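Local coordinates for PROTEIN (hypothetical protein EF0366) (Enterococcus faecalis, PDB 1VPY) that is of unknown function but folds as a closed eight-stranded TIM alpha/beta barrel belonging to the DUF72 family, at residues 17-22 with 44-49; 74-79 with 118-123; 123-128 with 154-159; 146-151 with 175-180. All blocks are in the same frame, centred on the assembly; numbering follows the deposited sequence.

Contact 1: 17-22 with 44-49; sequences GLTSFS and LVEMDT
Phe-21 and Met-47, a selenomethionine, are brought together by two torsions: Phe-21 CG lies between its own backbone N and carbonyl carbon (chi1 74°), and the Met-47 chain bends at its last torsion (chi3 68°), which sets CE beside the ring. Phe-21 CZ and Met-47 CE come within 3.7 Å, and Met-47 SE approaches the ring obliquely, 5.2 Å from the Phe-21 centroid, in a Met-aromatic contact. A flexible methionine chain suits such a place, since it can fold against a ring; selenium here stands in for the sulfur. Val-45 extends this apolar patch, its CG2 lying 4.0 Å from Phe-21 CB. The backbones are joined by a nearly straight bond from Glu-46 N to Leu-18 O (2.7 Å), and just beyond it Thr-19 CA faces Glu-46 O in a CA-H...O contact of 3.3 Å. Farther along, a water molecule gives a hydrogen bond to Thr-19 O and accepts one from Asp-48 N, carrying the link on to Asp-48. Threonine works here with both branches: the methyl CG2 is turned to the carboxylate of Asp-48, whose side chain it meets at about a right angle, and OG1 is hydrogen-bonded to Asn-256. The side chain as a whole lies beside that of Glu-46, whose OE2 makes a salt bridge to Arg-204. Strands 13-18 and 44-47 are flanked in the barrel by strands 250-255 and 72-76, while Phe-21 packs on helix 35-41 and Leu-18 on helix 260-273.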
loop_
_atom_site.group_PDB
_atom_site.type_symbol
_atom_site.label_atom_id
_atom_site.label_comp_id
_atom_site.label_asym_id
_atom_site.label_seq_id
_atom_site.Cartn_x
_atom_site.Cartn_y
_atom_site.Cartn_z
ATOM N N GLY A 17 -4.665 4.538 -8.483
ATOM C CA GLY A 17 -5.420 3.301 -8.364
ATOM C C GLY A 17 -6.372 3.238 -7.194
ATOM O O GLY A 17 -6.387 4.125 -6.345
ATOM N N LEU A 18 -7.166 2.172 -7.161
ATOM C CA LEU A 18 -8.155 1.952 -6.108
ATOM C C LEU A 18 -7.979 0.583 -5.473
ATOM O O LEU A 18 -7.145 -0.215 -5.896
ATOM C CB LEU A 18 -9.582 2.034 -6.669
ATOM C CG LEU A 18 -9.988 3.144 -7.629
ATOM C CD1 LEU A 18 -11.357 2.853 -8.200
ATOM C CD2 LEU A 18 -9.967 4.482 -6.927
ATOM N N THR A 19 -8.791 0.328 -4.459
ATOM C CA THR A 19 -8.939 -0.991 -3.868
ATOM C C THR A 19 -10.168 -1.681 -4.453
ATOM O O THR A 19 -10.148 -2.886 -4.733
ATOM C CB THR A 19 -9.111 -0.867 -2.357
ATOM O OG1 THR A 19 -7.977 -0.186 -1.818
ATOM C CG2 THR A 19 -9.226 -2.235 -1.718
ATOM N N SER A 20 -11.233 -0.899 -4.625
ATOM C CA SER A 20 -12.514 -1.407 -5.092
ATOM C C SER A 20 -12.664 -1.360 -6.606
ATOM O O SER A 20 -13.551 -0.678 -7.138
ATOM C CB SER A 20 -13.675 -0.677 -4.412
ATOM O OG SER A 20 -13.654 -0.916 -3.018
ATOM N N PHE A 21 -11.784 -2.085 -7.295
ATOM C CA PHE A 21 -12.074 -2.519 -8.658
ATOM C C PHE A 21 -13.392 -3.289 -8.573
ATOM O O PHE A 21 -14.188 -3.274 -9.508
ATOM C CB PHE A 21 -10.931 -3.380 -9.249
ATOM C CG PHE A 21 -10.855 -4.785 -8.698
ATOM C CD1 PHE A 21 -10.217 -5.042 -7.486
ATOM C CD2 PHE A 21 -11.415 -5.848 -9.397
ATOM C CE1 PHE A 21 -10.150 -6.336 -6.975
ATOM C CE2 PHE A 21 -11.353 -7.143 -8.894
ATOM C CZ PHE A 21 -10.719 -7.388 -7.681
ATOM N N SER A 22 -13.595 -3.936 -7.420
ATOM C CA SER A 22 -14.855 -4.572 -7.012
ATOM C C SER A 22 -15.554 -5.366 -8.123
ATOM O O SER A 22 -16.551 -4.920 -8.692
ATOM C CB SER A 22 -15.800 -3.528 -6.399
ATOM O OG SER A 22 -16.715 -4.140 -5.515
ATOM N N LEU A 44 -3.055 1.124 -12.109
ATOM C CA LEU A 44 -2.682 0.584 -10.823
ATOM C C LEU A 44 -3.913 0.147 -10.061
ATOM O O LEU A 44 -4.947 0.808 -10.108
ATOM C CB LEU A 44 -1.913 1.642 -10.031
ATOM C CG LEU A 44 -1.354 1.345 -8.641
ATOM C CD1 LEU A 44 -0.242 0.297 -8.695
ATOM C CD2 LEU A 44 -0.853 2.636 -8.035
ATOM N N VAL A 45 -3.801 -0.984 -9.378
ATOM C CA VAL A 45 -4.849 -1.444 -8.491
ATOM C C VAL A 45 -4.227 -1.962 -7.201
ATOM O O VAL A 45 -3.105 -2.456 -7.202
ATOM C CB VAL A 45 -5.719 -2.536 -9.149
ATOM C CG1 VAL A 45 -5.046 -3.892 -9.077
ATOM C CG2 VAL A 45 -7.101 -2.591 -8.504
ATOM N N GLU A 46 -4.948 -1.817 -6.097
ATOM C CA GLU A 46 -4.594 -2.533 -4.888
ATOM C C GLU A 46 -5.597 -3.642 -4.682
ATOM O O GLU A 46 -6.803 -3.407 -4.671
ATOM C CB GLU A 46 -4.573 -1.630 -3.667
ATOM C CG GLU A 46 -4.205 -2.381 -2.393
ATOM C CD GLU A 46 -4.298 -1.519 -1.162
ATOM O OE1 GLU A 46 -3.778 -0.390 -1.180
ATOM O OE2 GLU A 46 -4.895 -1.967 -0.170
HETATM N N MSE A 47 -5.090 -4.858 -4.529
HETATM C CA MSE A 47 -5.943 -5.994 -4.268
HETATM C C MSE A 47 -5.741 -6.473 -2.848
HETATM O O MSE A 47 -4.619 -6.789 -2.440
HETATM C CB MSE A 47 -5.671 -7.097 -5.271
HETATM C CG MSE A 47 -6.033 -6.683 -6.679
HETATM SE SE MSE A 47 -6.008 -8.180 -7.912
HETATM C CE MSE A 47 -7.580 -9.240 -7.230
ATOM N N ASP A 48 -6.845 -6.501 -2.105
ATOM C CA ASP A 48 -6.844 -6.881 -0.703
ATOM C C ASP A 48 -7.241 -8.336 -0.494
ATOM O O ASP A 48 -7.130 -8.863 0.601
ATOM C CB ASP A 48 -7.781 -5.961 0.069
ATOM C CG ASP A 48 -7.238 -4.549 0.192
ATOM O OD1 ASP A 48 -6.093 -4.289 -0.238
ATOM O OD2 ASP A 48 -7.962 -3.689 0.726
ATOM N N THR A 49 -7.685 -8.973 -1.572
ATOM C CA THR A 49 -8.199 -10.342 -1.557
ATOM C C THR A 49 -7.329 -11.363 -0.801
ATOM O O THR A 49 -7.858 -12.209 -0.085
ATOM C CB THR A 49 -8.505 -10.811 -3.009
ATOM O OG1 THR A 49 -8.825 -12.203 -3.023
ATOM C CG2 THR A 49 -7.323 -10.564 -3.915
HETATM O O HOH W 1 -9.315 -5.487 -3.574
#

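Contact 2: 74-79 with 118-123; sequences VMKVYS and LVQFSG
The flat amide of Gln-120 receives Lys-76 at its oxygen: NZ lies in the carbonyl plane, 3.0 Å from OE1. At the other end of the amide, NE2 makes a weak hydrogen bond to Phe-121 O. A bend at chi2 of Gln-120 (-90°) turns CD out of line with the first part of the chain, whereas Lys-76 is extended throughout, and the two chains meet obliquely, Lys-76 CE lying 3.9 Å from Gln-120 CB. Nearer the backbone, Lys-76 and Leu-118 run side by side on one face of the sheet. Their strands pair in parallel through Leu-118 N to Met-75 O (2.8 Å) and Val-77 N to Leu-118 O (3.0 Å). Branched apolar side chains complete the join, with Val-74 CG1 3.9 Å from Leu-118 CB and Val-77 CG1 3.8 Å from Val-119 CG2. Lysine suits its place because its methylenes can pack on leucine while the ammonium reaches Gln-120, farther along the strand direction. That ammonium also makes a cation-pi contact with Tyr-51. Both partners are uncharged and would steady it through a dipole and ring electrons; the carboxylate of Asp-48, which the lysine chain also touches, probably adds a more distant charge effect.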
loop_
_atom_site.group_PDB
_atom_site.type_symbol
_atom_site.label_atom_id
_atom_site.label_comp_id
_atom_site.label_asym_id
_atom_site.label_seq_id
_atom_site.Cartn_x
_atom_site.Cartn_y
_atom_site.Cartn_z
ATOM N N VAL A 74 -0.580 -3.526 -6.467
ATOM C CA VAL A 74 -0.148 -3.465 -5.085
ATOM C C VAL A 74 -0.867 -4.614 -4.402
ATOM O O VAL A 74 -2.094 -4.610 -4.272
ATOM C CB VAL A 74 -0.496 -2.134 -4.401
ATOM C CG1 VAL A 74 -0.173 -2.206 -2.907
ATOM C CG2 VAL A 74 0.257 -0.979 -5.058
HETATM N N MSE A 75 -0.091 -5.608 -3.991
HETATM C CA MSE A 75 -0.636 -6.804 -3.409
HETATM C C MSE A 75 -0.544 -6.737 -1.891
HETATM O O MSE A 75 0.546 -6.728 -1.333
HETATM C CB MSE A 75 0.126 -8.013 -3.949
HETATM C CG MSE A 75 -0.571 -9.335 -3.723
HETATM SE SE MSE A 75 -2.348 -9.402 -4.579
HETATM C CE MSE A 75 -1.849 -8.706 -6.450
ATOM N N LYS A 76 -1.689 -6.677 -1.222
ATOM C CA LYS A 76 -1.694 -6.681 0.232
ATOM C C LYS A 76 -1.395 -8.093 0.739
ATOM O O LYS A 76 -2.066 -9.046 0.351
ATOM C CB LYS A 76 -3.029 -6.174 0.769
ATOM C CG LYS A 76 -2.978 -5.789 2.242
ATOM C CD LYS A 76 -4.215 -5.033 2.676
ATOM C CE LYS A 76 -4.070 -4.629 4.132
ATOM N NZ LYS A 76 -5.351 -4.224 4.735
ATOM N N VAL A 77 -0.379 -8.224 1.587
ATOM C CA VAL A 77 0.035 -9.530 2.128
ATOM C C VAL A 77 -1.001 -10.153 3.073
ATOM O O VAL A 77 -1.847 -9.450 3.643
ATOM C CB VAL A 77 1.414 -9.455 2.853
ATOM C CG1 VAL A 77 2.475 -8.879 1.932
ATOM C CG2 VAL A 77 1.316 -8.646 4.131
ATOM N N TYR A 78 -0.921 -11.472 3.224
ATOM C CA TYR A 78 -1.802 -12.222 4.116
ATOM C C TYR A 78 -1.813 -11.636 5.539
ATOM O O TYR A 78 -0.763 -11.295 6.085
ATOM C CB TYR A 78 -1.399 -13.710 4.131
ATOM C CG TYR A 78 -2.270 -14.590 5.008
ATOM C CD1 TYR A 78 -3.627 -14.766 4.728
ATOM C CD2 TYR A 78 -1.737 -15.249 6.120
ATOM C CE1 TYR A 78 -4.435 -15.570 5.538
ATOM C CE2 TYR A 78 -2.532 -16.053 6.931
ATOM C CZ TYR A 78 -3.879 -16.210 6.635
ATOM O OH TYR A 78 -4.674 -17.007 7.432
ATOM N N SER A 79 -3.006 -11.522 6.120
ATOM C CA SER A 79 -3.188 -10.915 7.446
ATOM C C SER A 79 -2.209 -11.432 8.502
ATOM O O SER A 79 -1.749 -10.670 9.355
ATOM C CB SER A 79 -4.637 -11.062 7.931
ATOM O OG SER A 79 -5.064 -12.414 7.910
ATOM N N LEU A 118 2.101 -4.855 -0.027
ATOM C CA LEU A 118 1.756 -3.954 1.069
ATOM C C LEU A 118 1.630 -4.740 2.355
ATOM O O LEU A 118 0.786 -5.617 2.476
ATOM C CB LEU A 118 0.483 -3.139 0.784
ATOM C CG LEU A 118 -0.170 -2.420 1.976
ATOM C CD1 LEU A 118 0.680 -1.273 2.542
ATOM C CD2 LEU A 118 -1.551 -1.934 1.602
ATOM N N VAL A 119 2.505 -4.438 3.302
ATOM C CA VAL A 119 2.417 -5.009 4.639
ATOM C C VAL A 119 1.911 -3.884 5.537
ATOM O O VAL A 119 2.648 -2.947 5.857
ATOM C CB VAL A 119 3.781 -5.552 5.127
ATOM C CG1 VAL A 119 3.633 -6.278 6.452
ATOM C CG2 VAL A 119 4.404 -6.480 4.088
ATOM N N GLN A 120 0.640 -3.982 5.918
ATOM C CA GLN A 120 -0.050 -2.923 6.641
ATOM C C GLN A 120 -0.362 -3.364 8.080
ATOM O O GLN A 120 -1.130 -4.306 8.286
ATOM C CB GLN A 120 -1.318 -2.549 5.863
ATOM C CG GLN A 120 -2.170 -1.451 6.478
ATOM C CD GLN A 120 -3.207 -1.999 7.424
ATOM O OE1 GLN A 120 -4.072 -2.792 7.034
ATOM N NE2 GLN A 120 -3.128 -1.589 8.680
ATOM N N PHE A 121 0.232 -2.682 9.062
ATOM C CA PHE A 121 0.117 -3.073 10.480
ATOM C C PHE A 121 -0.988 -2.351 11.236
ATOM O O PHE A 121 -1.470 -1.309 10.814
ATOM C CB PHE A 121 1.449 -2.872 11.211
ATOM C CG PHE A 121 2.544 -3.766 10.721
ATOM C CD1 PHE A 121 2.694 -5.047 11.235
ATOM C CD2 PHE A 121 3.416 -3.336 9.732
ATOM C CE1 PHE A 121 3.704 -5.886 10.779
ATOM C CE2 PHE A 121 4.430 -4.166 9.268
ATOM C CZ PHE A 121 4.574 -5.446 9.799
ATOM N N SER A 122 -1.374 -2.908 12.374
ATOM C CA SER A 122 -2.434 -2.327 13.195
ATOM C C SER A 122 -1.956 -1.183 14.078
ATOM O O SER A 122 -0.752 -0.921 14.199
ATOM C CB SER A 122 -3.062 -3.407 14.061
ATOM O OG SER A 122 -3.651 -4.384 13.235
ATOM N N GLY A 123 -2.920 -0.512 14.700
ATOM C CA GLY A 123 -2.643 0.564 15.639
ATOM C C GLY A 123 -1.879 0.094 16.861
ATOM O O GLY A 123 -1.244 0.897 17.536
#

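Contact 3: 123-128 with 154-159; sequences GTFGCT and NSWYQP
Two hydrogen bonds tie Trp-156 and Ser-155 to the backbone of 125-127. The indole NE1 of Trp-156 gives its N-H to Phe-125 O at 3.0 Å (166°), with the oxygen at the ring edge and close to the ring plane. Cys-127 N donates to Ser-155 OG, also 3.0 Å, and that hydroxyl is bonded as well to Asn-153 OD1, so a small side chain able both to accept and to donate fits well. Contacts with the ring face come next. The peptide from Gly-126 to Cys-127 passes over one face of the indole, and Cys-127 CA stands 3.6 Å from the centroid of the six-membered ring, almost on its normal, as a CH-pi contact; glycine brings no side chain to this crossing. Cys-127 SG adds an oblique sulfur-aromatic contact with the same ring. Apolar packing is supplied by Phe-125 CE1, 3.6 Å from Trp-156 CZ2. The planes of these two rings are only 24° apart, but they are slid past each other and barely overlap. Phe-125 also stacks on Phe-121. Both segments are beta-alpha loops, following strands 114-120 and 147-150 and leading into helices 129-141 and 162-171, at the barrel end where TIM-barrel proteins usually place their sites; an unidentified molecule, probably from the crystallisation liquor, lies about 4 Å from the Phe-125 side chain and may mark a pocket.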
loop_
_atom_site.group_PDB
_atom_site.type_symbol
_atom_site.label_atom_id
_atom_site.label_comp_id
_atom_site.label_asym_id
_atom_site.label_seq_id
_atom_site.Cartn_x
_atom_site.Cartn_y
_atom_site.Cartn_z
ATOM N N GLY A 123 -2.920 -0.512 14.700
ATOM C CA GLY A 123 -2.643 0.564 15.639
ATOM C C GLY A 123 -1.879 0.094 16.861
ATOM O O GLY A 123 -1.244 0.897 17.536
ATOM N N THR A 124 -1.932 -1.211 17.128
ATOM C CA THR A 124 -1.277 -1.815 18.297
ATOM C C THR A 124 0.187 -2.186 18.020
ATOM O O THR A 124 0.952 -2.464 18.951
ATOM C CB THR A 124 -2.029 -3.074 18.778
ATOM O OG1 THR A 124 -1.892 -4.114 17.801
ATOM C CG2 THR A 124 -3.509 -2.772 19.001
ATOM N N PHE A 125 0.557 -2.196 16.738
ATOM C CA PHE A 125 1.928 -2.456 16.293
ATOM C C PHE A 125 2.719 -1.150 16.301
ATOM O O PHE A 125 2.701 -0.383 15.327
ATOM C CB PHE A 125 1.900 -3.059 14.886
ATOM C CG PHE A 125 3.242 -3.526 14.373
ATOM C CD1 PHE A 125 4.081 -2.660 13.669
ATOM C CD2 PHE A 125 3.646 -4.848 14.551
ATOM C CE1 PHE A 125 5.308 -3.097 13.170
ATOM C CE2 PHE A 125 4.872 -5.296 14.053
ATOM C CZ PHE A 125 5.704 -4.415 13.362
ATOM N N GLY A 126 3.406 -0.898 17.409
ATOM C CA GLY A 126 4.139 0.344 17.595
ATOM C C GLY A 126 5.634 0.142 17.710
ATOM O O GLY A 126 6.128 -0.980 17.608
ATOM N N CYS A 127 6.345 1.246 17.924
ATOM C CA CYS A 127 7.804 1.266 18.007
ATOM C C CYS A 127 8.308 0.496 19.231
ATOM O O CYS A 127 8.396 1.037 20.336
ATOM C CB CYS A 127 8.297 2.719 18.022
ATOM S SG CYS A 127 10.078 2.962 18.153
ATOM N N THR A 128 8.609 -0.780 19.017
ATOM C CA THR A 128 9.168 -1.638 20.052
ATOM C C THR A 128 10.312 -2.474 19.474
ATOM O O THR A 128 10.276 -2.862 18.297
ATOM C CB THR A 128 8.075 -2.519 20.752
ATOM O OG1 THR A 128 8.600 -3.087 21.960
ATOM C CG2 THR A 128 7.569 -3.636 19.856
ATOM N N ASN A 154 1.417 6.164 15.987
ATOM C CA ASN A 154 2.192 7.405 15.918
ATOM C C ASN A 154 3.533 7.406 16.663
ATOM O O ASN A 154 4.308 8.353 16.515
ATOM C CB ASN A 154 1.350 8.599 16.372
ATOM C CG ASN A 154 1.379 8.788 17.876
ATOM O OD1 ASN A 154 2.002 9.724 18.380
ATOM N ND2 ASN A 154 0.725 7.887 18.602
ATOM N N SER A 155 3.808 6.370 17.458
ATOM C CA SER A 155 5.069 6.311 18.215
ATOM C C SER A 155 6.268 6.168 17.277
ATOM O O SER A 155 7.351 6.677 17.570
ATOM C CB SER A 155 5.061 5.200 19.276
ATOM O OG SER A 155 5.164 3.909 18.695
ATOM N N TRP A 156 6.055 5.478 16.156
ATOM C CA TRP A 156 7.013 5.425 15.045
ATOM C C TRP A 156 7.363 6.821 14.522
ATOM O O TRP A 156 8.440 7.023 13.959
ATOM C CB TRP A 156 6.436 4.629 13.873
ATOM C CG TRP A 156 6.156 3.180 14.145
ATOM C CD1 TRP A 156 4.929 2.599 14.301
ATOM C CD2 TRP A 156 7.117 2.122 14.262
ATOM N NE1 TRP A 156 5.066 1.250 14.518
ATOM C CE2 TRP A 156 6.398 0.930 14.503
ATOM C CE3 TRP A 156 8.515 2.065 14.195
ATOM C CZ2 TRP A 156 7.031 -0.306 14.670
ATOM C CZ3 TRP A 156 9.142 0.836 14.368
ATOM C CH2 TRP A 156 8.399 -0.332 14.601
ATOM N N TYR A 157 6.441 7.766 14.700
ATOM C CA TYR A 157 6.566 9.110 14.142
ATOM C C TYR A 157 6.946 10.183 15.161
ATOM O O TYR A 157 7.179 11.334 14.781
ATOM C CB TYR A 157 5.267 9.501 13.441
ATOM C CG TYR A 157 4.978 8.690 12.200
ATOM C CD1 TYR A 157 5.462 9.089 10.953
ATOM C CD2 TYR A 157 4.218 7.524 12.270
ATOM C CE1 TYR A 157 5.193 8.347 9.804
ATOM C CE2 TYR A 157 3.945 6.772 11.128
ATOM C CZ TYR A 157 4.433 7.192 9.898
ATOM O OH TYR A 157 4.160 6.451 8.771
ATOM N N GLN A 158 7.007 9.803 16.441
ATOM C CA GLN A 158 7.354 10.725 17.525
ATOM C C GLN A 158 8.698 11.401 17.258
ATOM O O GLN A 158 9.644 10.739 16.825
ATOM C CB GLN A 158 7.373 10.002 18.880
ATOM C CG GLN A 158 6.013 9.914 19.563
ATOM N N PRO A 159 8.779 12.726 17.507
ATOM C CA PRO A 159 9.980 13.538 17.293
ATOM C C PRO A 159 11.300 12.792 17.538
ATOM O O PRO A 159 12.184 12.812 16.675
ATOM C CB PRO A 159 9.813 14.663 18.318
ATOM C CG PRO A 159 8.332 14.845 18.434
ATOM C CD PRO A 159 7.667 13.545 18.032
#

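Contact 4: 146-151 with 175-180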
loop_
_atom_site.group_PDB
_atom_site.type_symbol
_atom_site.label_atom_id
_atom_site.label_comp_id
_atom_site.label_asym_id
_atom_site.label_seq_id
_atom_site.Cartn_x
_atom_site.Cartn_y
_atom_site.Cartn_z
ATOM N N PRO A 146 9.999 -5.843 -3.702
ATOM C CA PRO A 146 9.581 -4.495 -3.304
ATOM C C PRO A 146 8.502 -4.526 -2.218
ATOM O O PRO A 146 7.400 -5.021 -2.454
ATOM C CB PRO A 146 9.025 -3.906 -4.603
ATOM C CG PRO A 146 8.578 -5.095 -5.397
ATOM C CD PRO A 146 9.531 -6.192 -5.060
ATOM N N ILE A 147 8.829 -4.007 -1.038
ATOM C CA ILE A 147 7.906 -4.025 0.095
ATOM C C ILE A 147 7.489 -2.614 0.506
ATOM O O ILE A 147 8.329 -1.777 0.837
ATOM C CB ILE A 147 8.507 -4.756 1.319
ATOM C CG1 ILE A 147 8.903 -6.194 0.965
ATOM C CG2 ILE A 147 7.538 -4.732 2.491
ATOM C CD1 ILE A 147 7.782 -7.040 0.380
ATOM N N ALA A 148 6.184 -2.358 0.466
ATOM C CA ALA A 148 5.639 -1.123 0.982
ATOM C C ALA A 148 5.107 -1.404 2.378
ATOM O O ALA A 148 4.226 -2.251 2.562
ATOM C CB ALA A 148 4.546 -0.604 0.074
ATOM N N ILE A 149 5.665 -0.709 3.364
ATOM C CA ILE A 149 5.278 -0.878 4.767
ATOM C C ILE A 149 4.319 0.250 5.139
ATOM O O ILE A 149 4.588 1.421 4.854
ATOM C CB ILE A 149 6.534 -0.826 5.702
ATOM C CG1 ILE A 149 7.510 -1.985 5.423
ATOM C CG2 ILE A 149 6.143 -0.711 7.170
ATOM C CD1 ILE A 149 7.073 -3.354 5.918
ATOM N N GLU A 150 3.196 -0.107 5.757
ATOM C CA GLU A 150 2.278 0.884 6.328
ATOM C C GLU A 150 2.075 0.687 7.829
ATOM O O GLU A 150 1.907 -0.440 8.282
ATOM C CB GLU A 150 0.927 0.851 5.627
ATOM C CG GLU A 150 0.087 2.057 5.963
ATOM C CD GLU A 150 -1.312 1.977 5.415
ATOM O OE1 GLU A 150 -1.480 1.611 4.228
ATOM O OE2 GLU A 150 -2.245 2.301 6.179
ATOM N N LEU A 151 2.070 1.795 8.576
ATOM C CA LEU A 151 1.882 1.787 10.038
ATOM C C LEU A 151 0.652 2.610 10.462
ATOM O O LEU A 151 0.297 3.584 9.790
ATOM C CB LEU A 151 3.132 2.341 10.734
ATOM C CG LEU A 151 4.525 1.961 10.211
ATOM C CD1 LEU A 151 5.549 3.003 10.599
ATOM C CD2 LEU A 151 4.956 0.585 10.681
ATOM N N SER A 175 9.656 0.812 1.351
ATOM C CA SER A 175 8.941 1.992 0.889
ATOM C C SER A 175 7.886 2.367 1.939
ATOM O O SER A 175 6.814 1.757 1.995
ATOM C CB SER A 175 8.308 1.735 -0.477
ATOM O OG SER A 175 7.608 2.883 -0.916
ATOM N N LEU A 176 8.194 3.344 2.791
ATOM C CA LEU A 176 7.277 3.683 3.886
ATOM C C LEU A 176 6.054 4.402 3.340
ATOM O O LEU A 176 6.165 5.471 2.733
ATOM C CB LEU A 176 7.955 4.519 4.967
ATOM C CG LEU A 176 7.070 4.926 6.152
ATOM C CD1 LEU A 176 6.717 3.730 7.046
ATOM C CD2 LEU A 176 7.744 6.016 6.976
ATOM N N VAL A 177 4.891 3.802 3.562
ATOM C CA VAL A 177 3.654 4.292 2.972
ATOM C C VAL A 177 3.241 5.645 3.549
ATOM O O VAL A 177 3.080 5.793 4.770
ATOM C CB VAL A 177 2.525 3.250 3.094
ATOM C CG1 VAL A 177 1.180 3.866 2.754
ATOM C CG2 VAL A 177 2.816 2.034 2.179
ATOM N N ILE A 178 3.108 6.640 2.672
ATOM C CA ILE A 178 2.638 7.953 3.097
ATOM C C ILE A 178 1.119 7.916 3.196
ATOM O O ILE A 178 0.440 7.598 2.210
ATOM C CB ILE A 178 3.087 9.076 2.147
ATOM C CG1 ILE A 178 4.606 9.005 1.930
ATOM C CG2 ILE A 178 2.674 10.430 2.729
ATOM C CD1 ILE A 178 5.102 9.796 0.776
ATOM N N VAL A 179 0.593 8.222 4.385
ATOM C CA VAL A 179 -0.836 8.039 4.642
ATOM C C VAL A 179 -1.633 9.299 4.982
ATOM O O VAL A 179 -1.229 10.105 5.819
ATOM C CB VAL A 179 -1.107 6.975 5.730
ATOM C CG1 VAL A 179 -0.675 5.611 5.245
ATOM C CG2 VAL A 179 -0.429 7.349 7.067
ATOM N N ASP A 180 -2.771 9.448 4.312
ATOM C CA ASP A 180 -3.792 10.392 4.733
ATOM C C ASP A 180 -4.905 9.566 5.347
ATOM O O ASP A 180 -5.453 8.679 4.694
ATOM C CB ASP A 180 -4.321 11.214 3.559
ATOM C CG ASP A 180 -5.204 12.352 4.012
ATOM O OD1 ASP A 180 -4.711 13.223 4.768
ATOM O OD2 ASP A 180 -6.397 12.369 3.639
HETATM O O HOH W 2 2.993 4.386 7.024
#
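Ala-148 pairs with Ser-175 and Ile-149 with Leu-176 in parallel register, through Ser-175 N to Ile-147 O (3.0 Å), Ile-149 N to Ser-175 O (3.0 Å) and Val-177 N to Ile-149 O (2.7 Å). The strand 175-180 is interrupted at Val-177, and there a water molecule takes over the pairing, accepting from Leu-151 N and donating to Val-177 O. Ala-148 and Ser-175 share one face of the sheet. Alanine keeps the side chain short, with its CB 3.8 Å from Val-177 CG2, and Ser-175 OG turns to Leu-200 O. Ile-149 and Leu-176 lie on the other face, where Leu-176 meets helix 162-171; its CD1 is also 3.8 Å from Leu-151 CD1, the two leucine chains being at about a right angle. These large apolar groups suit the layer between barrel and helix. Glu-150 brings a charge into this buried join. Its CG is anti to the backbone N (chi1 -166°) and the chain stays extended, passing obliquely across two valines: Glu-150 CG lies 3.8 Å from Val-177 CG1, and Glu-150 CD lies 3.7 Å from Val-179 CG1. The carboxylate at its end is buried but well supplied, with OE1 in a salt bridge to Arg-204 and OE2 in a salt bridge to Arg-152 and a hydrogen bond to His-206. Valine methyls along the stem and polar groups at the tip thus divide the work, and bonds to both carboxylate oxygens would limit its rotation inside the barrel.

Overall arrangement
Contacts 1, 2 and 4 are joins in the same closed parallel sheet. Contact 2 lies between the others. Its centre is about 13 Å from that of contact 1, and about 9 Å from that of contact 4. It meets contact 1 through strands 44-47 and 72-76, and contact 4 through strands 114-120 and 147-150. Contacts 1 and 4 do not touch, yet Arg-204 forms salt bridges with Glu-46 of the one and Glu-150 of the other. Contact 3 continues from contact 2 at the shared Gly-123 and joins loops beyond the sheet, where Trp-156 packs on Leu-151 of contact 4. The unidentified molecule, probably from the crystallisation liquor, lies near contact 3, while a zinc ion is about 9 Å from the Leu-18 side chain.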